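Local coordinates for protein N-acylglucosamine 2-epimerase (Marinomonas mediterranea, PDB 5X32) that catalyses the reversible isomerization of D-mannose to D-fructose and, less efficiently, of D-lyxose, but does not accept D-glucose, at residues A5-T10 and T332-Y337; F22-C27 and F60-A65; G33-F38 and G42-P47; L323-K326 and D330-Y333. One frame throughout, in Å; residues are numbered along the deposited sequence.

Contact 1 of 4, residues A5-T10 and T332-Y337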
loop_
_atom_site.group_PDB
_atom_site.type_symbol
_atom_site.label_atom_id
_atom_site.label_comp_id
_atom_site.label_asym_id
_atom_site.label_seq_id
_atom_site.Cartn_x
_atom_site.Cartn_y
_atom_site.Cartn_z
ATOM N N ALA A 5 -20.325 2.119 -14.235
ATOM C CA ALA A 5 -20.770 2.613 -12.948
ATOM C C ALA A 5 -19.670 2.315 -11.937
ATOM O O ALA A 5 -19.605 1.208 -11.391
ATOM C CB ALA A 5 -22.075 1.960 -12.542
ATOM N N PHE A 6 -18.831 3.316 -11.664
ATOM C CA PHE A 6 -17.628 3.084 -10.877
ATOM C C PHE A 6 -17.958 2.820 -9.435
ATOM O O PHE A 6 -17.132 2.273 -8.702
ATOM C CB PHE A 6 -16.668 4.257 -10.974
ATOM C CG PHE A 6 -16.137 4.483 -12.345
ATOM C CD1 PHE A 6 -15.283 3.544 -12.928
ATOM C CD2 PHE A 6 -16.470 5.625 -13.055
ATOM C CE1 PHE A 6 -14.776 3.741 -14.200
ATOM C CE2 PHE A 6 -15.968 5.830 -14.326
ATOM C CZ PHE A 6 -15.118 4.884 -14.907
ATOM N N ASP A 7 -19.174 3.184 -9.039
ATOM C CA ASP A 7 -19.632 2.936 -7.681
ATOM C C ASP A 7 -20.479 1.656 -7.536
ATOM O O ASP A 7 -21.116 1.454 -6.498
ATOM C CB ASP A 7 -20.396 4.157 -7.169
ATOM C CG ASP A 7 -21.570 4.541 -8.059
ATOM O OD1 ASP A 7 -21.422 4.473 -9.296
ATOM O OD2 ASP A 7 -22.618 4.969 -7.526
ATOM N N SER A 8 -20.486 0.794 -8.557
ATOM C CA SER A 8 -21.286 -0.440 -8.512
ATOM C C SER A 8 -20.478 -1.658 -8.066
ATOM O O SER A 8 -19.293 -1.776 -8.371
ATOM C CB SER A 8 -21.951 -0.714 -9.874
ATOM O OG SER A 8 -21.015 -0.965 -10.906
ATOM N N LYS A 9 -21.121 -2.562 -7.336
ATOM C CA LYS A 9 -20.497 -3.828 -6.943
ATOM C C LYS A 9 -20.031 -4.620 -8.166
ATOM O O LYS A 9 -18.899 -5.133 -8.209
ATOM C CB LYS A 9 -21.488 -4.653 -6.126
ATOM C CG LYS A 9 -21.110 -6.097 -5.914
ATOM C CD LYS A 9 -21.897 -6.682 -4.746
ATOM C CE LYS A 9 -21.655 -8.181 -4.596
ATOM N NZ LYS A 9 -22.106 -8.904 -5.819
ATOM N N THR A 10 -20.892 -4.669 -9.177
ATOM C CA THR A 10 -20.582 -5.391 -10.401
ATOM C C THR A 10 -19.319 -4.874 -11.058
ATOM O O THR A 10 -18.437 -5.683 -11.419
ATOM C CB THR A 10 -21.730 -5.310 -11.407
ATOM O OG1 THR A 10 -22.859 -6.011 -10.879
ATOM C CG2 THR A 10 -21.348 -5.971 -12.684
ATOM N N THR A 332 -19.309 16.409 -3.195
ATOM C CA THR A 332 -18.001 16.770 -3.713
ATOM C C THR A 332 -17.099 15.541 -3.833
ATOM O O THR A 332 -16.443 15.326 -4.865
ATOM C CB THR A 332 -17.331 17.798 -2.799
ATOM O OG1 THR A 332 -18.116 18.991 -2.807
ATOM C CG2 THR A 332 -15.926 18.112 -3.274
ATOM N N TYR A 333 -17.071 14.728 -2.779
ATOM C CA TYR A 333 -16.164 13.599 -2.761
ATOM C C TYR A 333 -16.647 12.541 -3.747
ATOM O O TYR A 333 -15.841 11.936 -4.441
ATOM C CB TYR A 333 -16.038 13.029 -1.346
ATOM C CG TYR A 333 -15.437 14.033 -0.403
ATOM C CD1 TYR A 333 -14.181 14.567 -0.655
ATOM C CD2 TYR A 333 -16.140 14.499 0.716
ATOM C CE1 TYR A 333 -13.624 15.502 0.186
ATOM C CE2 TYR A 333 -15.584 15.440 1.567
ATOM C CZ TYR A 333 -14.325 15.936 1.293
ATOM O OH TYR A 333 -13.734 16.878 2.101
ATOM N N TYR A 334 -17.957 12.359 -3.862
ATOM C CA TYR A 334 -18.468 11.435 -4.861
ATOM C C TYR A 334 -17.988 11.867 -6.240
ATOM O O TYR A 334 -17.429 11.060 -6.995
ATOM C CB TYR A 334 -19.994 11.377 -4.817
ATOM C CG TYR A 334 -20.610 10.475 -5.860
ATOM C CD1 TYR A 334 -20.596 9.093 -5.719
ATOM C CD2 TYR A 334 -21.179 11.013 -7.013
ATOM C CE1 TYR A 334 -21.161 8.268 -6.695
ATOM C CE2 TYR A 334 -21.736 10.206 -7.986
ATOM C CZ TYR A 334 -21.723 8.833 -7.830
ATOM O OH TYR A 334 -22.279 8.034 -8.804
ATOM N N LYS A 335 -18.174 13.149 -6.555
ATOM C CA LYS A 335 -17.759 13.667 -7.854
ATOM C C LYS A 335 -16.270 13.464 -8.097
ATOM O O LYS A 335 -15.848 13.188 -9.231
ATOM C CB LYS A 335 -18.116 15.132 -7.993
ATOM C CG LYS A 335 -19.506 15.317 -8.558
ATOM C CD LYS A 335 -19.855 16.777 -8.802
ATOM C CE LYS A 335 -20.347 17.380 -7.526
ATOM N NZ LYS A 335 -21.452 16.503 -7.048
ATOM N N GLN A 336 -15.472 13.606 -7.042
ATOM C CA GLN A 336 -14.027 13.473 -7.186
ATOM C C GLN A 336 -13.610 12.019 -7.389
ATOM O O GLN A 336 -12.652 11.725 -8.101
ATOM C CB GLN A 336 -13.322 14.078 -5.983
ATOM C CG GLN A 336 -13.235 15.575 -6.075
ATOM C CD GLN A 336 -12.838 16.214 -4.772
ATOM O OE1 GLN A 336 -13.158 15.704 -3.695
ATOM N NE2 GLN A 336 -12.091 17.307 -4.854
ATOM N N TYR A 337 -14.332 11.130 -6.722
ATOM C CA TYR A 337 -14.245 9.700 -6.922
ATOM C C TYR A 337 -14.456 9.368 -8.411
ATOM O O TYR A 337 -13.667 8.614 -9.034
ATOM C CB TYR A 337 -15.275 9.005 -6.025
ATOM C CG TYR A 337 -15.379 7.526 -6.224
ATOM C CD1 TYR A 337 -14.460 6.669 -5.626
ATOM C CD2 TYR A 337 -16.410 6.971 -6.959
ATOM C CE1 TYR A 337 -14.536 5.305 -5.796
ATOM C CE2 TYR A 337 -16.503 5.596 -7.134
ATOM C CZ TYR A 337 -15.559 4.769 -6.547
ATOM O OH TYR A 337 -15.629 3.400 -6.701
#
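Tyr337 and Tyr334 reach across from helix 331-347 to the turn at Phe6 and Asp7. The stronger hydrogen bond runs from Tyr337 OH to the backbone Phe6 O, at 2.7 Å. The donor stands above the carbonyl plane, 49° out of it. The second bond is weak: Tyr334 OH lies 3.3 Å from Asp7 OD2. The carboxylate comes to the edge of the Tyr334 ring, close to the ring plane, and the two planes are turned 74° apart. One turn of helix separates the tyrosines, and both have CG anti to the backbone N. They therefore leave the helix in similar directions, and their hydroxyls reach consecutive residues of the turn, firmly at Phe6 and only weakly at Asp7.

The apolar part is small. Phe6 CB packs on Tyr337 CE2 at 4.1 Å, while the Phe6 ring turns off to meet that of Trp341.

Residues 5 to 8 form a type I beta turn. Ala5 O accepts from Ser8 N, and from Ser8 OG at 2.6 Å. Ser8 is the N-cap of helix 9-23, with OG also bonded to Phe11 N.

Trp341, on the same helix as the tyrosines, also meets the Tyr337 ring. Asp7 touches Trp322 of helix 311-328, and Tyr337 touches Val388 of helix 379-390. Within the alpha/alpha barrel of the N-acylglucosamine 2-epimerase family, this sets the start of the first helix against helices from the end of the chain.

Contact 2 of 4, residues F22-C27 and F60-A65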
loop_
_atom_site.group_PDB
_atom_site.type_symbol
_atom_site.label_atom_id
_atom_site.label_comp_id
_atom_site.label_asym_id
_atom_site.label_seq_id
_atom_site.Cartn_x
_atom_site.Cartn_y
_atom_site.Cartn_z
ATOM N N PHE A 22 -4.844 -10.907 -15.236
ATOM C CA PHE A 22 -3.544 -10.522 -15.824
ATOM C C PHE A 22 -2.363 -11.227 -15.151
ATOM O O PHE A 22 -1.378 -11.534 -15.819
ATOM C CB PHE A 22 -3.305 -9.008 -15.766
ATOM C CG PHE A 22 -1.883 -8.597 -16.113
ATOM C CD1 PHE A 22 -1.488 -8.456 -17.429
ATOM C CD2 PHE A 22 -0.947 -8.355 -15.115
ATOM C CE1 PHE A 22 -0.187 -8.078 -17.742
ATOM C CE2 PHE A 22 0.356 -7.987 -15.422
ATOM C CZ PHE A 22 0.730 -7.843 -16.736
ATOM N N TYR A 23 -2.442 -11.443 -13.836
ATOM C CA TYR A 23 -1.321 -11.999 -13.055
ATOM C C TYR A 23 -1.375 -13.537 -12.927
ATOM O O TYR A 23 -0.342 -14.210 -12.846
ATOM C CB TYR A 23 -1.276 -11.377 -11.636
ATOM C CG TYR A 23 -0.853 -9.918 -11.547
ATOM C CD1 TYR A 23 0.483 -9.550 -11.668
ATOM C CD2 TYR A 23 -1.781 -8.917 -11.292
ATOM C CE1 TYR A 23 0.881 -8.212 -11.579
ATOM C CE2 TYR A 23 -1.396 -7.561 -11.191
ATOM C CZ TYR A 23 -0.065 -7.219 -11.332
ATOM O OH TYR A 23 0.321 -5.899 -11.227
ATOM N N PHE A 24 -2.587 -14.075 -12.876
ATOM C CA PHE A 24 -2.813 -15.509 -12.705
ATOM C C PHE A 24 -3.108 -16.145 -14.066
ATOM O O PHE A 24 -3.899 -15.593 -14.844
ATOM C CB PHE A 24 -3.961 -15.756 -11.720
ATOM C CG PHE A 24 -4.078 -17.182 -11.256
ATOM C CD1 PHE A 24 -3.145 -17.730 -10.385
ATOM C CD2 PHE A 24 -5.140 -17.968 -11.676
ATOM C CE1 PHE A 24 -3.255 -19.044 -9.958
ATOM C CE2 PHE A 24 -5.262 -19.282 -11.249
ATOM C CZ PHE A 24 -4.316 -19.823 -10.389
ATOM N N PRO A 25 -2.453 -17.289 -14.372
ATOM C CA PRO A 25 -1.512 -18.026 -13.515
ATOM C C PRO A 25 -0.036 -17.737 -13.801
ATOM O O PRO A 25 0.828 -18.418 -13.232
ATOM C CB PRO A 25 -1.815 -19.475 -13.867
ATOM C CG PRO A 25 -2.065 -19.377 -15.358
ATOM C CD PRO A 25 -2.789 -18.070 -15.579
ATOM N N THR A 26 0.241 -16.731 -14.627
ATOM C CA THR A 26 1.602 -16.399 -15.047
ATOM C C THR A 26 2.600 -16.120 -13.904
ATOM O O THR A 26 3.778 -16.460 -14.020
ATOM C CB THR A 26 1.587 -15.160 -15.964
ATOM O OG1 THR A 26 0.543 -15.310 -16.931
ATOM C CG2 THR A 26 2.914 -14.992 -16.686
ATOM N N CYS A 27 2.152 -15.502 -12.814
ATOM C CA CYS A 27 3.091 -15.097 -11.763
ATOM C C CYS A 27 3.575 -16.277 -10.935
ATOM O O CYS A 27 4.538 -16.156 -10.171
ATOM C CB CYS A 27 2.452 -14.071 -10.833
ATOM S SG CYS A 27 1.014 -14.750 -10.025
ATOM N N PHE A 60 -1.099 -10.985 -0.342
ATOM C CA PHE A 60 -2.301 -10.171 -0.193
ATOM C C PHE A 60 -3.284 -10.355 -1.368
ATOM O O PHE A 60 -4.487 -10.545 -1.152
ATOM C CB PHE A 60 -1.920 -8.690 -0.064
ATOM C CG PHE A 60 -3.097 -7.775 -0.005
ATOM C CD1 PHE A 60 -3.673 -7.284 -1.162
ATOM C CD2 PHE A 60 -3.658 -7.436 1.212
ATOM C CE1 PHE A 60 -4.775 -6.457 -1.092
ATOM C CE2 PHE A 60 -4.754 -6.608 1.281
ATOM C CZ PHE A 60 -5.310 -6.116 0.135
ATOM N N ASN A 61 -2.766 -10.306 -2.596
ATOM C CA ASN A 61 -3.591 -10.496 -3.785
ATOM C C ASN A 61 -4.435 -11.744 -3.694
ATOM O O ASN A 61 -5.668 -11.692 -3.675
ATOM C CB ASN A 61 -2.735 -10.632 -5.043
ATOM C CG ASN A 61 -2.228 -9.318 -5.574
ATOM O OD1 ASN A 61 -2.133 -8.314 -4.848
ATOM N ND2 ASN A 61 -1.882 -9.315 -6.868
ATOM N N PHE A 62 -3.753 -12.881 -3.598
ATOM C CA PHE A 62 -4.446 -14.156 -3.753
ATOM C C PHE A 62 -5.322 -14.434 -2.546
ATOM O O PHE A 62 -6.410 -14.996 -2.684
ATOM C CB PHE A 62 -3.448 -15.285 -3.982
ATOM C CG PHE A 62 -2.794 -15.227 -5.330
ATOM C CD1 PHE A 62 -3.537 -15.432 -6.480
ATOM C CD2 PHE A 62 -1.443 -14.957 -5.447
ATOM C CE1 PHE A 62 -2.947 -15.379 -7.727
ATOM C CE2 PHE A 62 -0.847 -14.889 -6.681
ATOM C CZ PHE A 62 -1.599 -15.110 -7.830
ATOM N N ALA A 63 -4.877 -14.003 -1.370
ATOM C CA ALA A 63 -5.697 -14.179 -0.179
ATOM C C ALA A 63 -7.002 -13.398 -0.293
ATOM O O ALA A 63 -8.082 -13.963 -0.138
ATOM C CB ALA A 63 -4.936 -13.773 1.055
ATOM N N GLN A 64 -6.898 -12.104 -0.586
ATOM C CA GLN A 64 -8.082 -11.258 -0.729
ATOM C C GLN A 64 -9.031 -11.789 -1.821
ATOM O O GLN A 64 -10.271 -11.810 -1.646
ATOM C CB GLN A 64 -7.657 -9.829 -1.040
ATOM C CG GLN A 64 -7.021 -9.100 0.132
ATOM C CD GLN A 64 -7.966 -8.957 1.282
ATOM O OE1 GLN A 64 -9.127 -8.583 1.105
ATOM N NE2 GLN A 64 -7.489 -9.274 2.476
ATOM N N ALA A 65 -8.452 -12.260 -2.925
ATOM C CA ALA A 65 -9.266 -12.812 -4.000
ATOM C C ALA A 65 -9.989 -14.067 -3.521
ATOM O O ALA A 65 -11.131 -14.320 -3.883
ATOM C CB ALA A 65 -8.421 -13.119 -5.214
#
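Phe62 has CG anti to its carbonyl carbon (chi1 -71°), which sends the ring out from helix 52-69 toward Phe24 and Cys27. Phe24 meets it just where the chain leaves helix 9-23. Cys27 has SG between its backbone N and carbonyl carbon (chi1 61°), and the sulfur is aimed at the end of the Phe62 ring.

The two phenylalanine rings meet obliquely, with their planes 68° apart. Phe24 CD1 is 3.6 Å from Phe62 CE1. Cys27 makes a sulfur-aromatic contact. SG lies in the plane of the Phe62 ring, at its edge, 4.7 Å from the centroid and 3.4 Å from CZ. An alanine in place of Phe62 is likely to open a gap between the helix and this loop, with Phe24 CD1 and Cys27 SG both losing the ring they touch.

Beside this cluster, Asn61 ND2 approaches Tyr23 CD2 at 4.4 Å. The polar ends of both are held by the C-terminal part: Asn61 ND2 bonds to Thr377 O and Tyr23 OH to Ser372 OG. The side chain of Asn61 is about 9 Å from that of His380, an active-site residue by similarity. The arrangement is hydrophobic packing between a helix end and the next helix, in the alpha/alpha-barrel fold of the N-acylglucosamine 2-epimerase family.

Contact 3 of 4, residues G33-F38 and G42-P47; sequences GFFQFF and GSVYDP
Phe37 and Tyr45 meet across a hairpin-like loop at the surface. Its arms run antiparallel without forming regular strands, joined by a single beta bridge between Phe38 and Val44. In the alpha/alpha barrel, it runs from helix 9-23 to strand 49-51, just before helix 52-69.

The Phe37 side chain fits between Tyr45 and Asp46. Its ring presents an edge toward the face of Tyr45 in an offset edge-to-face pair, with planes at 87° and centroids 5.6 Å apart. Phe37 CB makes a CH-pi contact over the same ring, 3.9 Å from the Tyr45 centroid. Asp46 lies alongside Phe37, its carboxylate stacked over one ring face with the planes 22° apart. The polar end of Asp46 bonds to the backbone N of Asn48 and Thr49. A serine in place of Tyr45 would probably leave Phe37 without the flat wall that its CB and ring edge press on.

Val44 is the bump on the other arm. Both methyls touch Phe35 CB at 3.8 Å, and CG2 also reaches Phe38 CE1 at 4.0 Å. Pro47 fills the next hollow, with CB 3.6 Å from Phe35 CE1. The arms are pinned by one backbone hydrogen bond, Tyr45 N to Phe37 O, at 2.9 Å and 160°.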
loop_
_atom_site.group_PDB
_atom_site.type_symbol
_atom_site.label_atom_id
_atom_site.label_comp_id
_atom_site.label_asym_id
_atom_site.label_seq_id
_atom_site.Cartn_x
_atom_site.Cartn_y
_atom_site.Cartn_z
ATOM N N GLY A 33 7.391 -19.466 -4.989
ATOM C CA GLY A 33 7.103 -18.044 -4.956
ATOM C C GLY A 33 6.439 -17.527 -6.209
ATOM O O GLY A 33 5.787 -18.281 -6.938
ATOM N N PHE A 34 6.655 -16.248 -6.486
ATOM C CA PHE A 34 6.053 -15.613 -7.643
ATOM C C PHE A 34 7.096 -14.922 -8.500
ATOM O O PHE A 34 8.101 -14.412 -7.999
ATOM C CB PHE A 34 4.989 -14.582 -7.209
ATOM C CG PHE A 34 3.938 -15.145 -6.290
ATOM C CD1 PHE A 34 4.026 -14.958 -4.927
ATOM C CD2 PHE A 34 2.890 -15.895 -6.782
ATOM C CE1 PHE A 34 3.071 -15.486 -4.070
ATOM C CE2 PHE A 34 1.937 -16.427 -5.936
ATOM C CZ PHE A 34 2.030 -16.224 -4.579
ATOM N N PHE A 35 6.851 -14.910 -9.800
ATOM C CA PHE A 35 7.566 -14.003 -10.687
ATOM C C PHE A 35 7.076 -12.582 -10.390
ATOM O O PHE A 35 5.921 -12.371 -9.982
ATOM C CB PHE A 35 7.348 -14.378 -12.161
ATOM C CG PHE A 35 7.788 -15.793 -12.510
ATOM C CD1 PHE A 35 9.135 -16.129 -12.556
ATOM C CD2 PHE A 35 6.848 -16.776 -12.770
ATOM C CE1 PHE A 35 9.542 -17.423 -12.876
ATOM C CE2 PHE A 35 7.239 -18.062 -13.083
ATOM C CZ PHE A 35 8.592 -18.390 -13.132
ATOM N N GLN A 36 7.970 -11.611 -10.519
ATOM C CA GLN A 36 7.674 -10.291 -9.998
ATOM C C GLN A 36 7.948 -9.151 -10.994
ATOM O O GLN A 36 7.886 -7.962 -10.644
ATOM C CB GLN A 36 8.461 -10.080 -8.698
ATOM C CG GLN A 36 8.029 -11.024 -7.575
ATOM C CD GLN A 36 8.828 -10.853 -6.283
ATOM O OE1 GLN A 36 9.748 -10.035 -6.200
ATOM N NE2 GLN A 36 8.430 -11.579 -5.251
ATOM N N PHE A 37 8.170 -9.510 -12.251
ATOM C CA PHE A 37 8.502 -8.512 -13.254
ATOM C C PHE A 37 7.727 -8.779 -14.539
ATOM O O PHE A 37 8.071 -9.666 -15.324
ATOM C CB PHE A 37 10.005 -8.502 -13.538
ATOM C CG PHE A 37 10.847 -7.911 -12.429
ATOM C CD1 PHE A 37 11.195 -8.669 -11.316
ATOM C CD2 PHE A 37 11.336 -6.610 -12.529
ATOM C CE1 PHE A 37 11.993 -8.134 -10.314
ATOM C CE2 PHE A 37 12.133 -6.063 -11.532
ATOM C CZ PHE A 37 12.468 -6.822 -10.430
ATOM N N PHE A 38 6.713 -7.959 -14.786
ATOM C CA PHE A 38 5.802 -8.234 -15.875
ATOM C C PHE A 38 5.776 -7.107 -16.886
ATOM O O PHE A 38 5.738 -5.919 -16.541
ATOM C CB PHE A 38 4.401 -8.474 -15.322
ATOM C CG PHE A 38 4.341 -9.568 -14.304
ATOM C CD1 PHE A 38 4.183 -10.885 -14.691
ATOM C CD2 PHE A 38 4.472 -9.283 -12.957
ATOM C CE1 PHE A 38 4.143 -11.898 -13.760
ATOM C CE2 PHE A 38 4.425 -10.295 -12.010
ATOM C CZ PHE A 38 4.260 -11.601 -12.419
ATOM N N GLY A 42 1.958 -9.234 -20.306
ATOM C CA GLY A 42 1.920 -10.312 -19.337
ATOM C C GLY A 42 3.223 -11.079 -19.230
ATOM O O GLY A 42 3.387 -11.927 -18.334
ATOM N N SER A 43 4.162 -10.775 -20.125
ATOM C CA SER A 43 5.431 -11.508 -20.188
ATOM C C SER A 43 6.235 -11.306 -18.923
ATOM O O SER A 43 6.312 -10.185 -18.416
ATOM C CB SER A 43 6.280 -11.041 -21.368
ATOM O OG SER A 43 5.664 -11.351 -22.599
ATOM N N VAL A 44 6.828 -12.369 -18.401
ATOM C CA VAL A 44 7.772 -12.183 -17.320
ATOM C C VAL A 44 9.054 -11.711 -17.980
ATOM O O VAL A 44 9.525 -12.343 -18.904
ATOM C CB VAL A 44 8.022 -13.457 -16.509
ATOM C CG1 VAL A 44 9.026 -13.158 -15.382
ATOM C CG2 VAL A 44 6.707 -14.007 -15.937
ATOM N N TYR A 45 9.614 -10.590 -17.544
ATOM C CA TYR A 45 10.824 -10.092 -18.187
ATOM C C TYR A 45 12.037 -10.154 -17.259
ATOM O O TYR A 45 13.143 -9.765 -17.641
ATOM C CB TYR A 45 10.611 -8.670 -18.711
ATOM C CG TYR A 45 10.552 -7.536 -17.691
ATOM C CD1 TYR A 45 11.707 -6.849 -17.323
ATOM C CD2 TYR A 45 9.337 -7.105 -17.157
ATOM C CE1 TYR A 45 11.670 -5.811 -16.437
ATOM C CE2 TYR A 45 9.288 -6.049 -16.259
ATOM C CZ TYR A 45 10.462 -5.401 -15.903
ATOM O OH TYR A 45 10.437 -4.343 -15.001
ATOM N N ASP A 46 11.822 -10.654 -16.043
ATOM C CA ASP A 46 12.913 -10.988 -15.127
ATOM C C ASP A 46 12.377 -11.988 -14.103
ATOM O O ASP A 46 11.785 -11.575 -13.082
ATOM C CB ASP A 46 13.444 -9.734 -14.424
ATOM C CG ASP A 46 14.583 -10.029 -13.459
ATOM O OD1 ASP A 46 14.735 -11.200 -13.023
ATOM O OD2 ASP A 46 15.319 -9.069 -13.115
ATOM N N PRO A 47 12.665 -13.294 -14.321
ATOM C CA PRO A 47 12.108 -14.411 -13.539
ATOM C C PRO A 47 12.931 -14.746 -12.307
ATOM O O PRO A 47 12.487 -15.514 -11.451
ATOM C CB PRO A 47 12.165 -15.578 -14.518
ATOM C CG PRO A 47 13.369 -15.279 -15.345
ATOM C CD PRO A 47 13.405 -13.775 -15.502
#

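Contact 4 of 4, residues L323-K326 and D330-Y333; sequences LLYK and DETY
Leu324 meets Tyr333 first, at the tight connection between helices 311-328 and 331-347, two successive helices of the alpha/alpha barrel. Its CB sits over one face of the Tyr333 ring, 3.9 Å from the centroid and offset toward the rim. Its CD1 reaches further along the ring, to 3.7 Å from Tyr333 CE1. The Tyr333 hydroxyl is bonded to Asp280 OD1 on helix 271-286, so the ring is held at its far end too.

Tyr325 follows. Its CB packs on Tyr333 CB at 3.7 Å. Its ring edge faces the backbone carbonyl of Asp330, with Asp330 O near the ring plane. Its OH donates a hydrogen bond of 2.9 Å to Glu331 OE2, from 35° above the carboxylate plane. Glu331 CB is directed away from Tyr325, but a bend at chi2 (-82°) returns the carboxylate to it.

Asp330 is the N-cap of the second helix. Thr332 N and Thr332 OG1 both donate to Asp330 OD1, each at 2.9 Å and from the same face of the carboxylate. The chemistry divides the turn between the two helices: apolar packing at Tyr333, a tyrosine-glutamate bond on the outer side. The two acids would probably interact favourably with the helix dipole.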
loop_
_atom_site.group_PDB
_atom_site.type_symbol
_atom_site.label_atom_id
_atom_site.label_comp_id
_atom_site.label_asym_id
_atom_site.label_seq_id
_atom_site.Cartn_x
_atom_site.Cartn_y
_atom_site.Cartn_z
ATOM N N LEU A 323 -14.459 6.812 0.917
ATOM C CA LEU A 323 -14.676 6.800 2.353
ATOM C C LEU A 323 -15.169 8.162 2.818
ATOM O O LEU A 323 -16.108 8.252 3.590
ATOM C CB LEU A 323 -13.394 6.396 3.096
ATOM C CG LEU A 323 -13.014 4.941 2.784
ATOM C CD1 LEU A 323 -11.714 4.515 3.448
ATOM C CD2 LEU A 323 -14.152 4.034 3.184
ATOM N N LEU A 324 -14.580 9.213 2.273
ATOM C CA LEU A 324 -14.943 10.574 2.628
ATOM C C LEU A 324 -16.388 10.860 2.261
ATOM O O LEU A 324 -17.121 11.555 2.987
ATOM C CB LEU A 324 -14.017 11.538 1.906
ATOM C CG LEU A 324 -12.723 11.761 2.665
ATOM C CD1 LEU A 324 -11.861 12.630 1.810
ATOM C CD2 LEU A 324 -13.025 12.439 4.015
ATOM N N TYR A 325 -16.810 10.288 1.142
ATOM C CA TYR A 325 -18.156 10.530 0.681
ATOM C C TYR A 325 -19.125 9.766 1.580
ATOM O O TYR A 325 -20.200 10.281 1.906
ATOM C CB TYR A 325 -18.316 10.147 -0.789
ATOM C CG TYR A 325 -19.759 10.116 -1.213
ATOM C CD1 TYR A 325 -20.536 11.272 -1.203
ATOM C CD2 TYR A 325 -20.363 8.922 -1.568
ATOM C CE1 TYR A 325 -21.871 11.238 -1.562
ATOM C CE2 TYR A 325 -21.687 8.879 -1.926
ATOM C CZ TYR A 325 -22.441 10.034 -1.923
ATOM O OH TYR A 325 -23.767 9.975 -2.284
ATOM N N LYS A 326 -18.754 8.556 2.010
ATOM C CA LYS A 326 -19.639 7.832 2.923
ATOM C C LYS A 326 -19.727 8.548 4.271
ATOM O O LYS A 326 -20.793 8.609 4.881
ATOM C CB LYS A 326 -19.195 6.384 3.132
ATOM C CG LYS A 326 -19.099 5.573 1.864
ATOM C CD LYS A 326 -20.447 5.487 1.157
ATOM C CE LYS A 326 -21.447 4.625 1.905
ATOM N NZ LYS A 326 -22.753 4.611 1.178
ATOM N N ASP A 330 -21.053 14.548 1.573
ATOM C CA ASP A 330 -20.703 15.651 0.709
ATOM C C ASP A 330 -20.540 15.096 -0.708
ATOM O O ASP A 330 -19.664 14.260 -0.941
ATOM C CB ASP A 330 -19.423 16.329 1.212
ATOM C CG ASP A 330 -19.041 17.543 0.390
ATOM O OD1 ASP A 330 -19.636 17.766 -0.690
ATOM O OD2 ASP A 330 -18.105 18.266 0.809
ATOM N N GLU A 331 -21.332 15.597 -1.658
ATOM C CA GLU A 331 -21.305 15.073 -3.031
ATOM C C GLU A 331 -20.055 15.489 -3.785
ATOM O O GLU A 331 -19.757 14.960 -4.863
ATOM C CB GLU A 331 -22.535 15.518 -3.809
ATOM C CG GLU A 331 -23.777 14.762 -3.415
ATOM C CD GLU A 331 -23.869 13.434 -4.115
ATOM O OE1 GLU A 331 -23.383 13.347 -5.267
ATOM O OE2 GLU A 331 -24.397 12.470 -3.509
ATOM N N THR A 332 -19.309 16.409 -3.195
ATOM C CA THR A 332 -18.001 16.770 -3.713
ATOM C C THR A 332 -17.099 15.541 -3.833
ATOM O O THR A 332 -16.443 15.326 -4.865
ATOM C CB THR A 332 -17.331 17.798 -2.799
ATOM O OG1 THR A 332 -18.116 18.991 -2.807
ATOM C CG2 THR A 332 -15.926 18.112 -3.274
ATOM N N TYR A 333 -17.071 14.728 -2.779
ATOM C CA TYR A 333 -16.164 13.599 -2.761
ATOM C C TYR A 333 -16.647 12.541 -3.747
ATOM O O TYR A 333 -15.841 11.936 -4.441
ATOM C CB TYR A 333 -16.038 13.029 -1.346
ATOM C CG TYR A 333 -15.437 14.033 -0.403
ATOM C CD1 TYR A 333 -14.181 14.567 -0.655
ATOM C CD2 TYR A 333 -16.140 14.499 0.716
ATOM C CE1 TYR A 333 -13.624 15.502 0.186
ATOM C CE2 TYR A 333 -15.584 15.440 1.567
ATOM C CZ TYR A 333 -14.325 15.936 1.293
ATOM O OH TYR A 333 -13.734 16.878 2.101
#

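How the contacts relate
From the N terminus, residues 5-10 lead into helix 9-23 and meet 332-337, so contact 1 closes a loop of more than 300 residues and brings the first and last parts of the chain together round the barrel. Contact 2 is nested inside it and ties the far end of the same helix to helix 52-69. Contact 3 is nested within contact 2. The two touch: Cys27 O probably bonds to Phe35 N, and Phe62 packs on Phe34. Both close before contact 4 opens, a short closure between helices 311-328 and 331-347. It ends on the same stretch as contact 1, sharing Thr332 and Tyr333. Contacts 3 and 4 lie on opposite sides of the chain's centre.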